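PDB 7CDY: glucose dehydrogenase from Serratia sp. FS14, which belongs to the glucose/sorbosone dehydrogenase family of beta-propeller proteins and carries a bound calcium ion. Local coordinates for residues Leu198-Gly203 / Phe272-Arg277; Gln256-Trp261 / Asp303-Glu308; Pro279-Ser284 / Leu295-Leu300. One frame throughout, in Å; residues are numbered along the deposited sequence.

Contact 1 of 3, residues Leu198-Gly203 / Phe272-Arg277; sequences LNPWSG and FYDGQR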
# COMPACT_ATOMS: atom_id res chain seq x y z
N LEU A 198 7.47 -3.06 -6.35
CA LEU A 198 8.57 -3.00 -7.31
C LEU A 198 8.43 -4.15 -8.31
O LEU A 198 8.39 -5.32 -7.92
CB LEU A 198 9.88 -3.15 -6.54
CG LEU A 198 11.16 -3.18 -7.37
CD1 LEU A 198 11.42 -1.82 -7.99
CD2 LEU A 198 12.31 -3.63 -6.49
N ASN A 199 8.35 -3.81 -9.58
CA ASN A 199 8.34 -4.83 -10.63
C ASN A 199 9.70 -5.53 -10.63
O ASN A 199 10.73 -4.87 -10.84
CB ASN A 199 8.05 -4.16 -11.97
CG ASN A 199 7.95 -5.15 -13.13
OD1 ASN A 199 8.84 -5.98 -13.32
ND2 ASN A 199 6.88 -5.06 -13.90
N PRO A 200 9.76 -6.84 -10.37
CA PRO A 200 11.06 -7.51 -10.21
C PRO A 200 11.82 -7.67 -11.50
O PRO A 200 13.02 -7.98 -11.46
CB PRO A 200 10.67 -8.87 -9.61
CG PRO A 200 9.28 -9.11 -10.10
CD PRO A 200 8.63 -7.75 -10.15
N TRP A 201 11.18 -7.47 -12.65
CA TRP A 201 11.82 -7.62 -13.94
C TRP A 201 12.31 -6.30 -14.51
O TRP A 201 13.41 -6.25 -15.08
CB TRP A 201 10.87 -8.34 -14.91
CG TRP A 201 10.38 -9.62 -14.29
CD1 TRP A 201 11.12 -10.75 -14.08
CD2 TRP A 201 9.08 -9.87 -13.74
NE1 TRP A 201 10.35 -11.70 -13.45
CE2 TRP A 201 9.10 -11.19 -13.23
CE3 TRP A 201 7.90 -9.12 -13.64
CZ2 TRP A 201 7.98 -11.77 -12.63
CZ3 TRP A 201 6.80 -9.70 -13.04
CH2 TRP A 201 6.85 -11.01 -12.54
N SER A 202 11.54 -5.22 -14.35
CA SER A 202 11.94 -3.93 -14.90
C SER A 202 12.60 -3.01 -13.89
O SER A 202 13.29 -2.06 -14.28
CB SER A 202 10.72 -3.15 -15.41
OG SER A 202 9.84 -2.85 -14.32
N GLY A 203 12.38 -3.24 -12.59
CA GLY A 203 12.88 -2.33 -11.59
C GLY A 203 12.05 -1.08 -11.38
O GLY A 203 12.46 -0.21 -10.61
N PHE A 272 3.89 -8.94 -7.37
CA PHE A 272 4.32 -9.62 -8.59
C PHE A 272 4.81 -11.02 -8.24
O PHE A 272 5.54 -11.20 -7.26
CB PHE A 272 5.48 -8.85 -9.23
CG PHE A 272 5.12 -7.47 -9.71
CD1 PHE A 272 4.63 -7.27 -10.99
CD2 PHE A 272 5.32 -6.36 -8.89
CE1 PHE A 272 4.33 -5.99 -11.44
CE2 PHE A 272 5.01 -5.09 -9.33
CZ PHE A 272 4.52 -4.90 -10.61
N TYR A 273 4.43 -12.01 -9.04
CA TYR A 273 4.83 -13.39 -8.78
C TYR A 273 6.08 -13.71 -9.60
O TYR A 273 6.03 -13.79 -10.83
CB TYR A 273 3.71 -14.39 -9.04
CG TYR A 273 4.09 -15.77 -8.55
CD1 TYR A 273 3.84 -16.15 -7.23
CD2 TYR A 273 4.75 -16.68 -9.38
CE1 TYR A 273 4.21 -17.40 -6.76
CE2 TYR A 273 5.12 -17.94 -8.91
CZ TYR A 273 4.85 -18.29 -7.60
OH TYR A 273 5.21 -19.54 -7.14
N ASP A 274 7.20 -13.90 -8.90
CA ASP A 274 8.49 -14.25 -9.51
C ASP A 274 9.06 -15.53 -8.89
O ASP A 274 10.27 -15.73 -8.87
CB ASP A 274 9.47 -13.08 -9.38
CG ASP A 274 10.71 -13.23 -10.26
OD1 ASP A 274 10.63 -13.89 -11.32
OD2 ASP A 274 11.76 -12.69 -9.87
N GLY A 275 8.18 -16.39 -8.38
CA GLY A 275 8.62 -17.64 -7.78
C GLY A 275 8.79 -18.74 -8.81
O GLY A 275 8.54 -18.57 -10.00
N GLN A 276 9.24 -19.90 -8.32
CA GLN A 276 9.39 -21.08 -9.16
C GLN A 276 8.36 -22.16 -8.88
O GLN A 276 8.20 -23.07 -9.71
CB GLN A 276 10.80 -21.68 -9.00
CG GLN A 276 11.90 -20.94 -9.73
CD GLN A 276 11.54 -20.58 -11.16
OE1 GLN A 276 11.09 -21.43 -11.93
NE2 GLN A 276 11.74 -19.32 -11.53
N ARG A 277 7.66 -22.09 -7.75
CA ARG A 277 6.76 -23.18 -7.38
C ARG A 277 5.61 -23.33 -8.37
O ARG A 277 5.22 -24.45 -8.71
CB ARG A 277 6.23 -22.96 -5.96
CG ARG A 277 5.24 -24.02 -5.54
CD ARG A 277 4.82 -23.83 -4.10
NE ARG A 277 5.95 -23.81 -3.19
CZ ARG A 277 6.48 -24.90 -2.64
NH1 ARG A 277 7.52 -24.78 -1.81
NH2 ARG A 277 5.98 -26.10 -2.91
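Phe-272 and Asn-199 meet with a C-H over a ring: the CA of Asn-199 stands above one face of the phenyl group, 3.8 Å from its centroid, a CH-pi contact between adjacent blades of the beta-propeller. Phe-272 lies near the end of strand 267-273, whereas Asn-199 opens the turn that follows strand 192-198 in the neighbouring blade. This turn is a textbook Asx turn. CG of Asn-199 stands anti to the backbone N (chi1 -177°), and OD1 accepts from two backbone groups further along the chain, Trp-201 N in the carbonyl plane and Ser-202 N from above it. The two bonds probably help to hold the loop in shape, and the next two residues reach across from it. Pro-200 sets CD against CB of Phe-272 at 3.5 Å, and its CG sits over the centre of the Trp-201 indole, 3.6 Å above the ring plane. One proline ring thus touches both the indole face and the CB of Phe-272. Trp-201 CZ3 comes within 3.8 Å of Phe-272 CD1, while the edge of the indole meets the backbone, with CZ2 3.3 Å from Tyr-273 O and that oxygen in the ring plane. Outside the two segments, Trp-206 of strand 205-210 meets the Phe-272 ring edge-to-face. Farther along the indole edge, Asp-274 slides past Trp-201 in the opposite direction, its carboxylate plane turned 77° from the ring. The stronger partner of this carboxylate is elsewhere: OD1 forms a salt bridge with Arg-282, which probably helps to hold it in position. The indole adds only a weak hydrogen bond, from Trp-201 NE1 to Asp-274 OD1 at 3.1 Å, bent to 136° at the hydrogen.

Contact 2 of 3, residues Gln256-Trp261 / Asp303-Glu308; sequences QPLHYW and DKVVAE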
# COMPACT_ATOMS: atom_id res chain seq x y z
N GLN A 256 -2.41 8.76 -18.19
CA GLN A 256 -3.44 7.74 -18.11
C GLN A 256 -2.98 6.57 -17.25
O GLN A 256 -1.78 6.29 -17.14
CB GLN A 256 -3.78 7.23 -19.51
CG GLN A 256 -4.69 8.16 -20.27
CD GLN A 256 -6.09 8.12 -19.72
OE1 GLN A 256 -6.76 7.09 -19.80
NE2 GLN A 256 -6.55 9.24 -19.15
N PRO A 257 -3.91 5.87 -16.61
CA PRO A 257 -3.54 4.61 -15.96
C PRO A 257 -3.08 3.58 -16.98
O PRO A 257 -3.42 3.65 -18.16
CB PRO A 257 -4.83 4.18 -15.25
CG PRO A 257 -5.91 4.90 -15.94
CD PRO A 257 -5.34 6.19 -16.47
N LEU A 258 -2.26 2.65 -16.51
CA LEU A 258 -1.91 1.49 -17.31
C LEU A 258 -3.13 0.62 -17.54
O LEU A 258 -3.33 0.07 -18.64
CB LEU A 258 -0.82 0.71 -16.57
CG LEU A 258 -0.41 -0.62 -17.20
CD1 LEU A 258 0.18 -0.33 -18.56
CD2 LEU A 258 0.57 -1.33 -16.30
N HIS A 259 -3.98 0.51 -16.53
CA HIS A 259 -5.17 -0.31 -16.57
C HIS A 259 -6.16 0.30 -15.60
O HIS A 259 -5.77 0.87 -14.58
CB HIS A 259 -4.82 -1.74 -16.14
CG HIS A 259 -5.79 -2.77 -16.59
ND1 HIS A 259 -5.86 -3.21 -17.89
CD2 HIS A 259 -6.75 -3.44 -15.91
CE1 HIS A 259 -6.82 -4.11 -17.99
NE2 HIS A 259 -7.38 -4.27 -16.80
N TYR A 260 -7.45 0.19 -15.92
CA TYR A 260 -8.47 0.77 -15.06
C TYR A 260 -9.70 -0.12 -15.02
O TYR A 260 -9.90 -0.97 -15.90
CB TYR A 260 -8.85 2.20 -15.49
CG TYR A 260 -9.32 2.32 -16.92
CD1 TYR A 260 -10.66 2.15 -17.25
CD2 TYR A 260 -8.42 2.60 -17.94
CE1 TYR A 260 -11.09 2.26 -18.56
CE2 TYR A 260 -8.84 2.71 -19.25
CZ TYR A 260 -10.17 2.53 -19.55
OH TYR A 260 -10.58 2.64 -20.86
N TRP A 261 -10.52 0.08 -14.00
CA TRP A 261 -11.74 -0.68 -13.78
C TRP A 261 -12.89 0.30 -13.65
O TRP A 261 -13.02 0.99 -12.63
CB TRP A 261 -11.63 -1.50 -12.50
CG TRP A 261 -10.73 -2.69 -12.54
CD1 TRP A 261 -11.11 -4.00 -12.65
CD2 TRP A 261 -9.30 -2.70 -12.40
NE1 TRP A 261 -10.01 -4.82 -12.61
CE2 TRP A 261 -8.89 -4.05 -12.45
CE3 TRP A 261 -8.33 -1.71 -12.22
CZ2 TRP A 261 -7.55 -4.42 -12.35
CZ3 TRP A 261 -7.00 -2.09 -12.13
CH2 TRP A 261 -6.62 -3.43 -12.19
N ASP A 303 5.30 -4.24 -19.87
CA ASP A 303 4.45 -3.27 -19.19
C ASP A 303 3.00 -3.32 -19.64
O ASP A 303 2.23 -2.42 -19.32
CB ASP A 303 5.01 -1.85 -19.37
CG ASP A 303 6.22 -1.57 -18.48
OD1 ASP A 303 6.62 -2.45 -17.70
OD2 ASP A 303 6.77 -0.45 -18.58
N LYS A 304 2.61 -4.36 -20.38
CA LYS A 304 1.25 -4.49 -20.89
C LYS A 304 0.47 -5.50 -20.07
O LYS A 304 0.96 -6.59 -19.77
CB LYS A 304 1.26 -4.92 -22.36
N VAL A 305 -0.77 -5.15 -19.74
CA VAL A 305 -1.71 -6.09 -19.13
C VAL A 305 -2.45 -6.79 -20.27
O VAL A 305 -3.13 -6.13 -21.06
CB VAL A 305 -2.69 -5.37 -18.21
CG1 VAL A 305 -3.76 -6.32 -17.72
CG2 VAL A 305 -1.96 -4.72 -17.04
N VAL A 306 -2.31 -8.11 -20.35
CA VAL A 306 -2.90 -8.86 -21.46
C VAL A 306 -4.08 -9.74 -21.06
O VAL A 306 -4.79 -10.22 -21.96
CB VAL A 306 -1.85 -9.68 -22.25
CG1 VAL A 306 -0.76 -8.77 -22.77
CG2 VAL A 306 -1.28 -10.78 -21.38
N ALA A 307 -4.31 -9.98 -19.78
CA ALA A 307 -5.48 -10.74 -19.35
C ALA A 307 -5.74 -10.45 -17.88
O ALA A 307 -4.81 -10.13 -17.13
CB ALA A 307 -5.27 -12.24 -19.56
N GLU A 308 -7.01 -10.56 -17.50
CA GLU A 308 -7.46 -10.39 -16.12
C GLU A 308 -8.24 -11.62 -15.70
O GLU A 308 -9.26 -11.96 -16.33
CB GLU A 308 -8.32 -9.13 -15.95
CG GLU A 308 -8.94 -9.03 -14.57
CD GLU A 308 -9.76 -7.77 -14.36
OE1 GLU A 308 -10.36 -7.64 -13.26
OE2 GLU A 308 -9.85 -6.93 -15.28
O HOH W 1 -9.96 -4.00 -15.91
O HOH W 2 -8.97 -6.45 -17.71
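Glu-308 OE1 has two partners, the indole of Trp-261 across the contact and Arg-310 NE in a salt bridge on its own strand. The bond from Trp-261 NE1 to Glu-308 OE1 is 2.9 Å long and nearly straight (164°); the oxygen lies close to the indole plane, yet the donor approaches from above the plane of the carboxylate. Glu-308 spans the distance with an extended chain, CG anti to the backbone N (chi1 173°). Its second oxygen joins His-259 through water. One water donates to Glu-308 OE2 at 2.6 Å and also bonds His-259 NE2 at the imidazole edge, in the ring plane. Another donates to OE2 and to Tyr-260 O, the latter at 3.0 Å, and accepts a weak bond from the same NE2. Two waters therefore tie one carboxylate oxygen to one imidazole nitrogen, and the negative charge nearby might be expected to stabilise a protonated ring.

The same histidine has an apolar side as well. Val-305 CG1 lies over one face of the ring, 4.0 Å from its centroid, in a CH-pi contact, with the two side chains crossing at about a right angle. At the other end of the contact Leu-258 CD1 presses close to the backbone at Asp-303 O (3.0 Å), and its CD2 is 4.3 Å from Val-305 CG2. Here the chain forms a classic beta bulge, Leu-258 and His-259 both facing Leu-218 of strand 216-219. Strands 259-261 and 304-308, at 52° to each other with axes 9.6 Å apart, belong to different sheets: each is the outermost strand of its propeller blade, beside strands 216-219 and 294-301 respectively.

Contact 3 of 3, residues Pro279-Ser284 / Leu295-Leu300; sequences PAWRHS and LIRLTL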
# COMPACT_ATOMS: atom_id res chain seq x y z
N PRO A 279 4.94 -22.15 -11.93
CA PRO A 279 5.44 -21.46 -13.13
C PRO A 279 4.36 -20.75 -13.93
O PRO A 279 4.65 -19.73 -14.57
CB PRO A 279 6.10 -22.59 -13.94
CG PRO A 279 6.39 -23.66 -12.92
CD PRO A 279 5.29 -23.58 -11.92
N ALA A 280 3.12 -21.25 -13.90
CA ALA A 280 2.04 -20.61 -14.63
C ALA A 280 1.74 -19.21 -14.10
O ALA A 280 1.18 -18.39 -14.83
CB ALA A 280 0.78 -21.46 -14.57
N TRP A 281 2.11 -18.93 -12.85
CA TRP A 281 1.86 -17.63 -12.26
C TRP A 281 2.98 -16.64 -12.49
O TRP A 281 2.82 -15.46 -12.17
CB TRP A 281 1.63 -17.79 -10.75
CG TRP A 281 0.24 -18.19 -10.37
CD1 TRP A 281 -0.81 -18.42 -11.20
CD2 TRP A 281 -0.24 -18.39 -9.04
NE1 TRP A 281 -1.93 -18.76 -10.47
CE2 TRP A 281 -1.60 -18.75 -9.14
CE3 TRP A 281 0.34 -18.30 -7.77
CZ2 TRP A 281 -2.39 -19.01 -8.02
CZ3 TRP A 281 -0.44 -18.57 -6.66
CH2 TRP A 281 -1.79 -18.92 -6.79
N ARG A 282 4.12 -17.08 -13.03
CA ARG A 282 5.22 -16.16 -13.27
C ARG A 282 4.79 -15.08 -14.26
O ARG A 282 4.03 -15.34 -15.19
CB ARG A 282 6.45 -16.91 -13.78
CG ARG A 282 7.04 -17.87 -12.74
CD ARG A 282 8.32 -18.56 -13.24
NE ARG A 282 9.24 -17.63 -13.88
CZ ARG A 282 10.01 -16.77 -13.23
NH1 ARG A 282 9.98 -16.71 -11.90
NH2 ARG A 282 10.81 -15.95 -13.90
N HIS A 283 5.26 -13.86 -14.02
CA HIS A 283 4.91 -12.70 -14.84
C HIS A 283 3.45 -12.29 -14.69
O HIS A 283 2.87 -11.67 -15.58
CB HIS A 283 5.34 -12.85 -16.30
CG HIS A 283 6.82 -13.00 -16.46
ND1 HIS A 283 7.69 -11.94 -16.31
CD2 HIS A 283 7.59 -14.09 -16.71
CE1 HIS A 283 8.93 -12.37 -16.49
NE2 HIS A 283 8.89 -13.67 -16.73
N SER A 284 2.85 -12.62 -13.55
CA SER A 284 1.53 -12.14 -13.17
C SER A 284 1.64 -11.15 -12.01
O SER A 284 2.59 -11.21 -11.22
CB SER A 284 0.60 -13.30 -12.77
OG SER A 284 0.17 -14.02 -13.92
N LEU A 295 -9.52 -12.15 -5.44
CA LEU A 295 -8.13 -11.91 -5.80
C LEU A 295 -8.05 -11.78 -7.31
O LEU A 295 -8.56 -12.64 -8.04
CB LEU A 295 -7.28 -13.08 -5.33
CG LEU A 295 -5.78 -13.02 -5.63
CD1 LEU A 295 -5.12 -11.86 -4.88
CD2 LEU A 295 -5.13 -14.34 -5.26
N ILE A 296 -7.44 -10.70 -7.78
CA ILE A 296 -7.29 -10.41 -9.20
C ILE A 296 -5.91 -10.84 -9.64
O ILE A 296 -4.91 -10.55 -8.96
CB ILE A 296 -7.50 -8.91 -9.45
CG1 ILE A 296 -8.92 -8.49 -9.08
CG2 ILE A 296 -7.17 -8.56 -10.89
CD1 ILE A 296 -9.09 -6.99 -8.95
N ARG A 297 -5.82 -11.54 -10.77
CA ARG A 297 -4.54 -11.88 -11.37
C ARG A 297 -4.44 -11.25 -12.75
O ARG A 297 -5.25 -11.57 -13.64
CB ARG A 297 -4.35 -13.40 -11.48
CG ARG A 297 -2.99 -13.77 -12.05
CD ARG A 297 -2.76 -15.26 -12.05
NE ARG A 297 -3.49 -15.92 -13.13
CZ ARG A 297 -2.94 -16.26 -14.29
NH1 ARG A 297 -1.67 -16.00 -14.53
NH2 ARG A 297 -3.68 -16.86 -15.21
N LEU A 298 -3.47 -10.37 -12.94
CA LEU A 298 -3.22 -9.75 -14.24
C LEU A 298 -2.00 -10.41 -14.88
O LEU A 298 -0.92 -10.44 -14.27
CB LEU A 298 -2.96 -8.25 -14.08
CG LEU A 298 -4.06 -7.44 -13.40
CD1 LEU A 298 -3.70 -5.97 -13.35
CD2 LEU A 298 -5.37 -7.65 -14.15
N THR A 299 -2.17 -10.93 -16.09
CA THR A 299 -1.03 -11.47 -16.83
C THR A 299 -0.32 -10.31 -17.53
O THR A 299 -0.97 -9.48 -18.18
CB THR A 299 -1.54 -12.48 -17.86
OG1 THR A 299 -2.19 -13.56 -17.19
CG2 THR A 299 -0.38 -13.03 -18.69
N LEU A 300 1.00 -10.26 -17.40
CA LEU A 300 1.79 -9.15 -17.95
C LEU A 300 2.67 -9.63 -19.09
O LEU A 300 3.23 -10.73 -19.05
CB LEU A 300 2.70 -8.55 -16.89
CG LEU A 300 2.06 -8.13 -15.57
CD1 LEU A 300 3.13 -7.60 -14.61
CD2 LEU A 300 0.97 -7.10 -15.83
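Arg-297 reaches from its strand to Ser-284 and Trp-281, residues of the turn that leads into the neighbouring strand of the same antiparallel propeller blade. Beyond CB, which points toward the turn, CG packs 3.7 Å from Ser-284 CB. The next carbon, CD, touches both residues, 3.8 Å from Trp-281 CD1 and close to Ser-284 OG. At chi3 (77°) the extended chain bends, and NE is directed to a salt bridge with Glu-309 on the strand beyond, the principal polar partner of this side chain. The guanidinium then lies with its plane 25° from that of the indole. At the tip NH1 gives a hydrogen bond to Ser-284 OG, short at 2.8 Å but bent (133°), with the hydroxyl oxygen tilted out of the guanidinium plane. The arginine is thus held by a serine from strand 284-289 and a glutamate from strand 304-311, which flank its own strand.

The backbones meet just beyond the type II turn of residues Trp-281 to Ser-284. Ser-284 and Thr-299 form an antiparallel non-hydrogen-bonded pair with their CA atoms 4.5 Å apart, and Ser-284 CA makes a CA-H...O contact with Leu-298 O at 3.2 Å. Next to this pair, Leu-300 N donates to His-283 O over 3.0 Å.

Together the three contacts describe a junction between two consecutive propeller blades, one holding strands 192-198 to 259-261 and the next strands 267-273 to 304-311. Contacts 1 and 2 join the blades near their opposite edge strands, with centres 17 Å apart and no direct touch; contact 3 lies within the second blade, about 10 Å from the centre of contact 1 and 13 Å from that of contact 2. Along the chain, contacts 1 and 2 interleave, whereas contact 3 falls between the two segments of contact 2. Backbone pairing relays the connection: Tyr-273 bonds to Ser-284, and Thr-299 to Val-306 and Ala-307, so one sheet links both blade-to-blade interfaces.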